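Local coordinates for protein aminodeoxyfutalosine deaminase (Deinococcus radiodurans, PDB 2IMR) that deaminates aminodeoxyfutalosine to futalosine in menaquinone biosynthesis, using one zinc ion per subunit, and acts more weakly on adenosine and related nucleosides, at residues 94-105 with 147-158; 207-215 with 230-241. All coordinates share one frame; numbering follows the deposited sequence.

Interactions 1 and 2 are both largely buried and lie in the same amidohydrolase barrel. Each pairs neighbouring strands, and the strands 149-153 and 206-212 belong to one parallel sheet. The two contacts meet at the zinc ion. Interaction 1 supplies H99 and H101, while interaction 2 supplies H240. Q238 of interaction 2 also joins them, with its amide oxygen near H99 ND1 and its amide nitrogen near A98 O. The chemistry differs. In 94-105 with 147-158, aspartates add side-chain bonds to backbone N-H groups alongside and beyond the bulged strand pairing. In 207-215 with 230-241, one carbonyl grips a zinc ligand at one end, and proline packs on arginine at the partly exposed other end.

Interaction 1: 94-105 with 147-158; sequences PPVNAHTHLDMS and GGVGDIVWAPEV. With ZN (zinc ion), chain B.
Residues N97 to T100 pair with V149 to I152 as parallel strands in the buried wall of the barrel. N97 N bonds to G148 O, and G150 N bonds to N97 O at 2.8 Å. The register then slips by one residue at a beta bulge. Pairing resumes as T100 N bonds to G150 O and I152 N bonds to T100 O at 2.9 Å, the latter at a nearly straight 171°.

The slip falls between N97 and T100, where the chain turns a corner at H99. H99 and H101 both turn NE2 to the zinc ion, each at 2.1 Å. Q238 holds H99 ND1. I152 packs against both histidines. Its CB lies over one face of the H101 ring, 3.6 Å from the centroid, and M104 CE covers the opposite face near the rim. I152 CG1 reaches H99 CE1 at 3.4 Å.

Carboxylates extend the pairing. D151 OD1, from within strand 149-153, accepts L102 N on its syn side. D103 CG sits between the backbone N and the carbonyl carbon (chi1 86°), which turns the carboxylate to the chain after strand 149-153. OD1 accepts W154 N, and OD2 accepts A155 N through its syn lone pair at 3.0 Å. Both V158 methyl groups pack against this carboxylate. Next along, S105 CB sits 3.3 Å from the centroid of the five-membered ring of W154, over its face. S105 OG itself caps Y107 N.

Two histidines with one residue between them, at the end of the first barrel strand, form the His-X-His zinc motif of the amidohydrolase family.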
loop_
_atom_site.group_PDB
_atom_site.type_symbol
_atom_site.label_atom_id
_atom_site.label_comp_id
_atom_site.label_asym_id
_atom_site.label_seq_id
_atom_site.Cartn_x
_atom_site.Cartn_y
_atom_site.Cartn_z
ATOM N N PRO A 94 -1.558 -3.946 -15.542
ATOM C CA PRO A 94 -2.369 -3.142 -14.623
ATOM C C PRO A 94 -1.639 -3.013 -13.288
ATOM O O PRO A 94 -1.093 -3.990 -12.777
ATOM C CB PRO A 94 -3.666 -3.941 -14.515
ATOM C CG PRO A 94 -3.230 -5.350 -14.797
ATOM C CD PRO A 94 -2.273 -5.167 -15.941
ATOM N N PRO A 95 -1.623 -1.805 -12.710
ATOM C CA PRO A 95 -0.936 -1.593 -11.432
ATOM C C PRO A 95 -1.592 -2.257 -10.231
ATOM O O PRO A 95 -2.792 -2.523 -10.215
ATOM C CB PRO A 95 -0.913 -0.076 -11.309
ATOM C CG PRO A 95 -2.228 0.312 -11.925
ATOM C CD PRO A 95 -2.276 -0.563 -13.166
ATOM N N VAL A 96 -0.777 -2.524 -9.222
ATOM C CA VAL A 96 -1.246 -3.133 -7.992
ATOM C C VAL A 96 -1.566 -2.027 -6.992
ATOM O O VAL A 96 -0.803 -1.068 -6.854
ATOM C CB VAL A 96 -0.159 -4.041 -7.371
ATOM C CG1 VAL A 96 -0.567 -4.459 -5.958
ATOM C CG2 VAL A 96 0.065 -5.265 -8.253
ATOM N N ASN A 97 -2.703 -2.149 -6.316
ATOM C CA ASN A 97 -3.073 -1.173 -5.301
ATOM C C ASN A 97 -2.617 -1.861 -4.033
ATOM O O ASN A 97 -3.364 -2.647 -3.437
ATOM C CB ASN A 97 -4.583 -0.955 -5.256
ATOM C CG ASN A 97 -4.962 0.227 -4.385
ATOM O OD1 ASN A 97 -4.231 0.582 -3.460
ATOM N ND2 ASN A 97 -6.111 0.828 -4.663
ATOM N N ALA A 98 -1.383 -1.564 -3.637
ATOM C CA ALA A 98 -0.741 -2.187 -2.483
ATOM C C ALA A 98 -1.276 -1.832 -1.105
ATOM O O ALA A 98 -0.872 -2.438 -0.112
ATOM C CB ALA A 98 0.768 -1.924 -2.540
ATOM N N HIS A 99 -2.157 -0.844 -1.029
ATOM C CA HIS A 99 -2.735 -0.492 0.257
ATOM C C HIS A 99 -4.036 0.277 0.139
ATOM O O HIS A 99 -4.076 1.377 -0.414
ATOM C CB HIS A 99 -1.769 0.341 1.107
ATOM C CG HIS A 99 -2.286 0.624 2.487
ATOM N ND1 HIS A 99 -2.160 -0.273 3.527
ATOM C CD2 HIS A 99 -2.994 1.670 2.976
ATOM C CE1 HIS A 99 -2.768 0.209 4.598
ATOM N NE2 HIS A 99 -3.284 1.386 4.289
ATOM N N THR A 100 -5.097 -0.318 0.669
ATOM C CA THR A 100 -6.398 0.325 0.703
ATOM C C THR A 100 -7.227 -0.333 1.798
ATOM O O THR A 100 -6.801 -1.318 2.415
ATOM C CB THR A 100 -7.147 0.207 -0.656
ATOM O OG1 THR A 100 -8.357 0.975 -0.596
ATOM C CG2 THR A 100 -7.489 -1.242 -0.965
ATOM N N HIS A 101 -8.392 0.242 2.066
ATOM C CA HIS A 101 -9.322 -0.306 3.046
ATOM C C HIS A 101 -10.662 -0.339 2.316
ATOM O O HIS A 101 -11.199 0.721 1.988
ATOM C CB HIS A 101 -9.469 0.609 4.269
ATOM C CG HIS A 101 -8.235 0.734 5.110
ATOM N ND1 HIS A 101 -8.191 0.316 6.424
ATOM C CD2 HIS A 101 -7.031 1.302 4.855
ATOM C CE1 HIS A 101 -7.016 0.625 6.944
ATOM N NE2 HIS A 101 -6.293 1.224 6.013
ATOM N N LEU A 102 -11.188 -1.531 2.042
ATOM C CA LEU A 102 -12.480 -1.638 1.362
ATOM C C LEU A 102 -13.607 -1.540 2.388
ATOM O O LEU A 102 -14.764 -1.288 2.037
ATOM C CB LEU A 102 -12.580 -2.948 0.571
ATOM C CG LEU A 102 -11.544 -3.085 -0.551
ATOM C CD1 LEU A 102 -11.877 -4.298 -1.401
ATOM C CD2 LEU A 102 -11.547 -1.829 -1.427
ATOM N N ASP A 103 -13.263 -1.753 3.656
ATOM C CA ASP A 103 -14.214 -1.620 4.754
ATOM C C ASP A 103 -13.421 -1.040 5.921
ATOM O O ASP A 103 -12.238 -1.346 6.088
ATOM C CB ASP A 103 -14.859 -2.975 5.134
ATOM C CG ASP A 103 -14.034 -3.788 6.131
ATOM O OD1 ASP A 103 -12.968 -4.321 5.752
ATOM O OD2 ASP A 103 -14.468 -3.905 7.301
ATOM N N MET A 104 -14.056 -0.171 6.701
ATOM C CA MET A 104 -13.395 0.445 7.848
ATOM C C MET A 104 -14.350 0.525 9.027
ATOM O O MET A 104 -15.503 0.099 8.941
ATOM C CB MET A 104 -12.897 1.857 7.501
ATOM C CG MET A 104 -11.862 1.907 6.379
ATOM S SD MET A 104 -11.259 3.586 6.026
ATOM C CE MET A 104 -10.125 3.839 7.401
ATOM N N SER A 105 -13.863 1.081 10.130
ATOM C CA SER A 105 -14.667 1.213 11.330
ATOM C C SER A 105 -14.629 2.630 11.872
ATOM O O SER A 105 -13.644 3.347 11.696
ATOM C CB SER A 105 -14.155 0.252 12.403
ATOM O OG SER A 105 -14.834 0.453 13.629
ATOM N N GLY A 147 -5.812 -5.762 -11.019
ATOM C CA GLY A 147 -4.427 -5.805 -10.597
ATOM C C GLY A 147 -4.477 -6.251 -9.148
ATOM O O GLY A 147 -5.525 -6.151 -8.508
ATOM N N GLY A 148 -3.367 -6.749 -8.622
ATOM C CA GLY A 148 -3.367 -7.196 -7.243
ATOM C C GLY A 148 -3.778 -6.109 -6.270
ATOM O O GLY A 148 -3.780 -4.925 -6.604
ATOM N N VAL A 149 -4.141 -6.513 -5.059
ATOM C CA VAL A 149 -4.529 -5.553 -4.036
ATOM C C VAL A 149 -4.018 -5.965 -2.660
ATOM O O VAL A 149 -3.893 -7.154 -2.358
ATOM C CB VAL A 149 -6.070 -5.393 -3.952
ATOM C CG1 VAL A 149 -6.718 -6.713 -3.559
ATOM C CG2 VAL A 149 -6.429 -4.308 -2.936
ATOM N N GLY A 150 -3.698 -4.957 -1.852
ATOM C CA GLY A 150 -3.250 -5.161 -0.488
ATOM C C GLY A 150 -4.352 -4.489 0.309
ATOM O O GLY A 150 -4.340 -3.273 0.496
ATOM N N ASP A 151 -5.323 -5.273 0.761
ATOM C CA ASP A 151 -6.458 -4.718 1.485
ATOM C C ASP A 151 -6.455 -4.949 2.983
ATOM O O ASP A 151 -6.236 -6.064 3.453
ATOM C CB ASP A 151 -7.768 -5.270 0.904
ATOM C CG ASP A 151 -8.993 -4.699 1.588
ATOM O OD1 ASP A 151 -9.073 -3.463 1.690
ATOM O OD2 ASP A 151 -9.880 -5.475 2.017
ATOM N N ILE A 152 -6.701 -3.877 3.726
ATOM C CA ILE A 152 -6.769 -3.954 5.171
ATOM C C ILE A 152 -8.238 -4.214 5.489
ATOM O O ILE A 152 -9.113 -3.460 5.059
ATOM C CB ILE A 152 -6.329 -2.635 5.830
ATOM C CG1 ILE A 152 -4.921 -2.254 5.353
ATOM C CG2 ILE A 152 -6.369 -2.777 7.355
ATOM C CD1 ILE A 152 -3.880 -3.352 5.537
ATOM N N VAL A 153 -8.499 -5.283 6.235
ATOM C CA VAL A 153 -9.859 -5.675 6.593
ATOM C C VAL A 153 -10.153 -5.476 8.072
ATOM O O VAL A 153 -9.344 -5.841 8.930
ATOM C CB VAL A 153 -10.108 -7.175 6.270
ATOM C CG1 VAL A 153 -11.536 -7.554 6.630
ATOM C CG2 VAL A 153 -9.838 -7.450 4.805
ATOM N N TRP A 154 -11.319 -4.913 8.368
ATOM C CA TRP A 154 -11.725 -4.688 9.748
ATOM C C TRP A 154 -12.763 -5.704 10.219
ATOM O O TRP A 154 -12.514 -6.478 11.145
ATOM C CB TRP A 154 -12.298 -3.279 9.927
ATOM C CG TRP A 154 -12.842 -3.051 11.318
ATOM C CD1 TRP A 154 -14.103 -3.338 11.770
ATOM C CD2 TRP A 154 -12.112 -2.562 12.449
ATOM N NE1 TRP A 154 -14.198 -3.059 13.117
ATOM C CE2 TRP A 154 -12.990 -2.581 13.557
ATOM C CE3 TRP A 154 -10.799 -2.110 12.634
ATOM C CZ2 TRP A 154 -12.596 -2.165 14.835
ATOM C CZ3 TRP A 154 -10.406 -1.696 13.904
ATOM C CH2 TRP A 154 -11.304 -1.727 14.987
ATOM N N ALA A 155 -13.929 -5.702 9.584
ATOM C CA ALA A 155 -14.998 -6.613 9.985
ATOM C C ALA A 155 -14.762 -8.055 9.559
ATOM O O ALA A 155 -14.503 -8.329 8.396
ATOM C CB ALA A 155 -16.342 -6.122 9.430
ATOM N N PRO A 156 -14.851 -9.000 10.509
ATOM C CA PRO A 156 -14.650 -10.417 10.196
ATOM C C PRO A 156 -15.556 -10.901 9.052
ATOM O O PRO A 156 -15.140 -11.702 8.215
ATOM C CB PRO A 156 -14.971 -11.105 11.519
ATOM C CG PRO A 156 -14.474 -10.114 12.527
ATOM C CD PRO A 156 -14.979 -8.794 11.965
ATOM N N GLU A 157 -16.791 -10.413 9.017
ATOM C CA GLU A 157 -17.723 -10.817 7.969
ATOM C C GLU A 157 -17.264 -10.341 6.597
ATOM O O GLU A 157 -17.585 -10.953 5.581
ATOM C CB GLU A 157 -19.134 -10.303 8.277
ATOM C CG GLU A 157 -19.874 -11.189 9.269
ATOM C CD GLU A 157 -21.319 -10.779 9.480
ATOM O OE1 GLU A 157 -22.018 -10.500 8.481
ATOM O OE2 GLU A 157 -21.757 -10.751 10.647
ATOM N N VAL A 158 -16.518 -9.240 6.567
ATOM C CA VAL A 158 -15.997 -8.732 5.309
ATOM C C VAL A 158 -14.894 -9.680 4.857
ATOM O O VAL A 158 -14.816 -10.028 3.678
ATOM C CB VAL A 158 -15.448 -7.295 5.467
ATOM C CG1 VAL A 158 -14.560 -6.922 4.280
ATOM C CG2 VAL A 158 -16.613 -6.329 5.574
HETATM ZN ZN ZN B . -4.486 2.219 5.839
HETATM O O HOH W 1 -5.442 -3.003 -8.447
HETATM O O HOH W 2 -11.293 -4.137 3.648
HETATM O O HOH W 3 -4.190 3.966 5.571
#

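Interaction 2: 207-215 with 230-241; sequences RLGLSPHTP and AAGEGLPLQIHV. With ZN (zinc ion), chain B.
L210 and L237 bridge strand 206-212 to the chain entering strand 238-241. Helix 220-233 connects these strands, making a beta-alpha-beta unit of the amidohydrolase barrel. The segments 207-212 and 238-241 run roughly parallel, 23° apart. L210 N bonds to P236 O at 2.9 Å, and L210 O accepts the longer bond from Q238 N.

The looser side is at the start of strand 206-212, where R207 and P236 are both partly exposed. P236 CG lies over one face of the R207 guanidinium, offset toward its rim, 3.6 Å from NE. The arginine chain is extended from CG to NE, and T171 takes the NE hydrogen bond. The helix end, A231 to E233, and G234 lie outside the contact and are exposed. G234 leaves the helix with positive phi, and the chain then returns to the barrel at L235, where L235 CD2, already buried, touches L208 O at 3.3 Å.

Toward the zinc the contact is fully buried and more densely bonded. L237 CD2 touches both L210 CB and P212 CD, and P212 CD also meets I239 CG1 at 3.9 Å. S211 OG donates to Q238 O from above the carbonyl plane. P215 CD presses on H240 O at 3.2 Å.

H213 is predicted to bind substrate, and its ND1 is held by T217. Its backbone, by contrast, serves the metal ligand. H213 O accepts both H240 N and H240 ND1, the latter at 2.8 Å. The oxygen is only 3° out of the H240 ring plane. Together with the zinc bond this holds the ring's rotation: H240 ND1 faces H213 O and H240 NE2 binds zinc at 2.1 Å.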
loop_
_atom_site.group_PDB
_atom_site.type_symbol
_atom_site.label_atom_id
_atom_site.label_comp_id
_atom_site.label_asym_id
_atom_site.label_seq_id
_atom_site.Cartn_x
_atom_site.Cartn_y
_atom_site.Cartn_z
ATOM N N ARG A 207 -3.958 -14.444 -0.433
ATOM C CA ARG A 207 -3.509 -14.898 0.874
ATOM C C ARG A 207 -3.931 -14.029 2.052
ATOM O O ARG A 207 -4.263 -12.849 1.901
ATOM C CB ARG A 207 -1.988 -15.026 0.867
ATOM C CG ARG A 207 -1.303 -13.712 0.606
ATOM C CD ARG A 207 0.205 -13.843 0.556
ATOM N NE ARG A 207 0.809 -12.520 0.455
ATOM C CZ ARG A 207 2.114 -12.289 0.371
ATOM N NH1 ARG A 207 2.974 -13.301 0.375
ATOM N NH2 ARG A 207 2.555 -11.041 0.293
ATOM N N LEU A 208 -3.900 -14.635 3.231
ATOM C CA LEU A 208 -4.269 -13.958 4.467
ATOM C C LEU A 208 -3.058 -13.254 5.062
ATOM O O LEU A 208 -1.943 -13.782 5.029
ATOM C CB LEU A 208 -4.815 -14.972 5.472
ATOM C CG LEU A 208 -5.168 -14.432 6.857
ATOM C CD1 LEU A 208 -6.338 -13.451 6.743
ATOM C CD2 LEU A 208 -5.534 -15.593 7.775
ATOM N N GLY A 209 -3.283 -12.061 5.604
ATOM C CA GLY A 209 -2.205 -11.304 6.206
ATOM C C GLY A 209 -2.633 -10.734 7.544
ATOM O O GLY A 209 -3.751 -10.968 7.996
ATOM N N LEU A 210 -1.746 -9.975 8.174
ATOM C CA LEU A 210 -2.045 -9.392 9.469
ATOM C C LEU A 210 -1.648 -7.929 9.478
ATOM O O LEU A 210 -0.625 -7.546 8.916
ATOM C CB LEU A 210 -1.286 -10.152 10.553
ATOM C CG LEU A 210 -1.651 -9.940 12.016
ATOM C CD1 LEU A 210 -3.139 -10.214 12.246
ATOM C CD2 LEU A 210 -0.793 -10.883 12.868
ATOM N N SER A 211 -2.458 -7.100 10.117
ATOM C CA SER A 211 -2.131 -5.694 10.155
ATOM C C SER A 211 -2.278 -4.996 11.492
ATOM O O SER A 211 -3.375 -4.577 11.858
ATOM C CB SER A 211 -2.958 -4.926 9.123
ATOM O OG SER A 211 -2.696 -3.535 9.233
ATOM N N PRO A 212 -1.176 -4.895 12.255
ATOM C CA PRO A 212 -1.220 -4.208 13.548
ATOM C C PRO A 212 -1.468 -2.764 13.083
ATOM O O PRO A 212 -0.688 -2.234 12.289
ATOM C CB PRO A 212 0.198 -4.395 14.091
ATOM C CG PRO A 212 0.657 -5.683 13.442
ATOM C CD PRO A 212 0.134 -5.538 12.035
ATOM N N HIS A 213 -2.545 -2.145 13.560
ATOM C CA HIS A 213 -2.935 -0.796 13.130
ATOM C C HIS A 213 -1.820 0.246 13.019
ATOM O O HIS A 213 -1.479 0.687 11.917
ATOM C CB HIS A 213 -4.053 -0.274 14.044
ATOM C CG HIS A 213 -4.719 0.971 13.544
ATOM N ND1 HIS A 213 -5.005 2.040 14.366
ATOM C CD2 HIS A 213 -5.199 1.298 12.319
ATOM C CE1 HIS A 213 -5.637 2.972 13.671
ATOM N NE2 HIS A 213 -5.768 2.545 12.427
ATOM N N THR A 214 -1.276 0.661 14.158
ATOM C CA THR A 214 -0.201 1.648 14.187
ATOM C C THR A 214 0.668 1.345 15.397
ATOM O O THR A 214 0.323 0.494 16.218
ATOM C CB THR A 214 -0.726 3.088 14.363
ATOM O OG1 THR A 214 -1.263 3.237 15.684
ATOM C CG2 THR A 214 -1.816 3.414 13.322
ATOM N N PRO A 215 1.804 2.048 15.531
ATOM C CA PRO A 215 2.673 1.794 16.683
ATOM C C PRO A 215 2.091 2.339 17.988
ATOM O O PRO A 215 2.572 2.002 19.068
ATOM C CB PRO A 215 3.976 2.510 16.313
ATOM C CG PRO A 215 3.930 2.604 14.807
ATOM C CD PRO A 215 2.478 2.913 14.547
ATOM N N ALA A 230 3.083 -13.857 13.052
ATOM C CA ALA A 230 3.102 -13.755 11.593
ATOM C C ALA A 230 4.416 -14.246 10.993
ATOM O O ALA A 230 4.423 -14.954 9.984
ATOM C CB ALA A 230 2.845 -12.308 11.167
ATOM N N ALA A 231 5.526 -13.854 11.605
ATOM C CA ALA A 231 6.842 -14.260 11.129
ATOM C C ALA A 231 6.956 -15.782 11.167
ATOM O O ALA A 231 7.440 -16.408 10.220
ATOM C CB ALA A 231 7.924 -13.630 11.999
ATOM N N GLY A 232 6.484 -16.373 12.257
ATOM C CA GLY A 232 6.546 -17.815 12.405
ATOM C C GLY A 232 5.610 -18.583 11.494
ATOM O O GLY A 232 5.951 -19.676 11.031
ATOM N N GLU A 233 4.433 -18.021 11.230
ATOM C CA GLU A 233 3.438 -18.672 10.379
ATOM C C GLU A 233 3.547 -18.293 8.908
ATOM O O GLU A 233 2.830 -18.836 8.069
ATOM C CB GLU A 233 2.028 -18.338 10.866
ATOM C CG GLU A 233 1.666 -18.963 12.193
ATOM C CD GLU A 233 1.710 -20.476 12.141
ATOM O OE1 GLU A 233 0.988 -21.060 11.306
ATOM O OE2 GLU A 233 2.469 -21.077 12.932
ATOM N N GLY A 234 4.435 -17.357 8.598
ATOM C CA GLY A 234 4.597 -16.930 7.221
ATOM C C GLY A 234 3.478 -16.021 6.742
ATOM O O GLY A 234 3.116 -16.049 5.569
ATOM N N LEU A 235 2.920 -15.217 7.645
ATOM C CA LEU A 235 1.843 -14.297 7.279
ATOM C C LEU A 235 2.396 -12.904 6.989
ATOM O O LEU A 235 3.120 -12.336 7.804
ATOM C CB LEU A 235 0.818 -14.192 8.411
ATOM C CG LEU A 235 -0.064 -15.404 8.713
ATOM C CD1 LEU A 235 -0.885 -15.125 9.956
ATOM C CD2 LEU A 235 -0.972 -15.696 7.526
ATOM N N PRO A 236 2.068 -12.335 5.818
ATOM C CA PRO A 236 2.576 -10.997 5.512
ATOM C C PRO A 236 2.029 -9.969 6.499
ATOM O O PRO A 236 0.940 -10.142 7.056
ATOM C CB PRO A 236 2.105 -10.765 4.074
ATOM C CG PRO A 236 0.881 -11.607 3.968
ATOM C CD PRO A 236 1.285 -12.871 4.694
ATOM N N LEU A 237 2.802 -8.914 6.730
ATOM C CA LEU A 237 2.414 -7.861 7.659
ATOM C C LEU A 237 2.407 -6.486 7.008
ATOM O O LEU A 237 3.169 -6.222 6.083
ATOM C CB LEU A 237 3.398 -7.796 8.837
ATOM C CG LEU A 237 3.432 -8.855 9.940
ATOM C CD1 LEU A 237 4.751 -8.735 10.701
ATOM C CD2 LEU A 237 2.255 -8.670 10.880
ATOM N N GLN A 238 1.522 -5.624 7.498
ATOM C CA GLN A 238 1.450 -4.231 7.062
ATOM C C GLN A 238 1.126 -3.429 8.314
ATOM O O GLN A 238 0.190 -3.760 9.051
ATOM C CB GLN A 238 0.383 -3.999 5.983
ATOM C CG GLN A 238 0.976 -3.914 4.576
ATOM C CD GLN A 238 0.013 -3.346 3.537
ATOM O OE1 GLN A 238 -0.698 -2.377 3.797
ATOM N NE2 GLN A 238 0.009 -3.934 2.345
ATOM N N ILE A 239 1.927 -2.400 8.566
ATOM C CA ILE A 239 1.753 -1.530 9.728
ATOM C C ILE A 239 1.779 -0.078 9.235
ATOM O O ILE A 239 2.657 0.289 8.454
ATOM C CB ILE A 239 2.924 -1.701 10.747
ATOM C CG1 ILE A 239 3.112 -3.177 11.100
ATOM C CG2 ILE A 239 2.646 -0.885 12.015
ATOM C CD1 ILE A 239 4.348 -3.449 11.943
ATOM N N HIS A 240 0.810 0.733 9.659
ATOM C CA HIS A 240 0.801 2.149 9.276
ATOM C C HIS A 240 1.810 2.812 10.198
ATOM O O HIS A 240 1.657 2.745 11.414
ATOM C CB HIS A 240 -0.557 2.805 9.530
ATOM C CG HIS A 240 -1.695 2.167 8.800
ATOM N ND1 HIS A 240 -2.456 1.155 9.346
ATOM C CD2 HIS A 240 -2.231 2.425 7.584
ATOM C CE1 HIS A 240 -3.414 0.821 8.500
ATOM N NE2 HIS A 240 -3.300 1.577 7.424
ATOM N N VAL A 241 2.822 3.471 9.642
ATOM C CA VAL A 241 3.834 4.090 10.492
ATOM C C VAL A 241 4.217 5.508 10.090
ATOM O O VAL A 241 4.436 5.789 8.911
ATOM C CB VAL A 241 5.120 3.227 10.516
ATOM C CG1 VAL A 241 6.158 3.844 11.453
ATOM C CG2 VAL A 241 4.778 1.810 10.956
HETATM ZN ZN ZN B . -4.486 2.219 5.839
HETATM O O HOH W 3 -4.190 3.966 5.571
#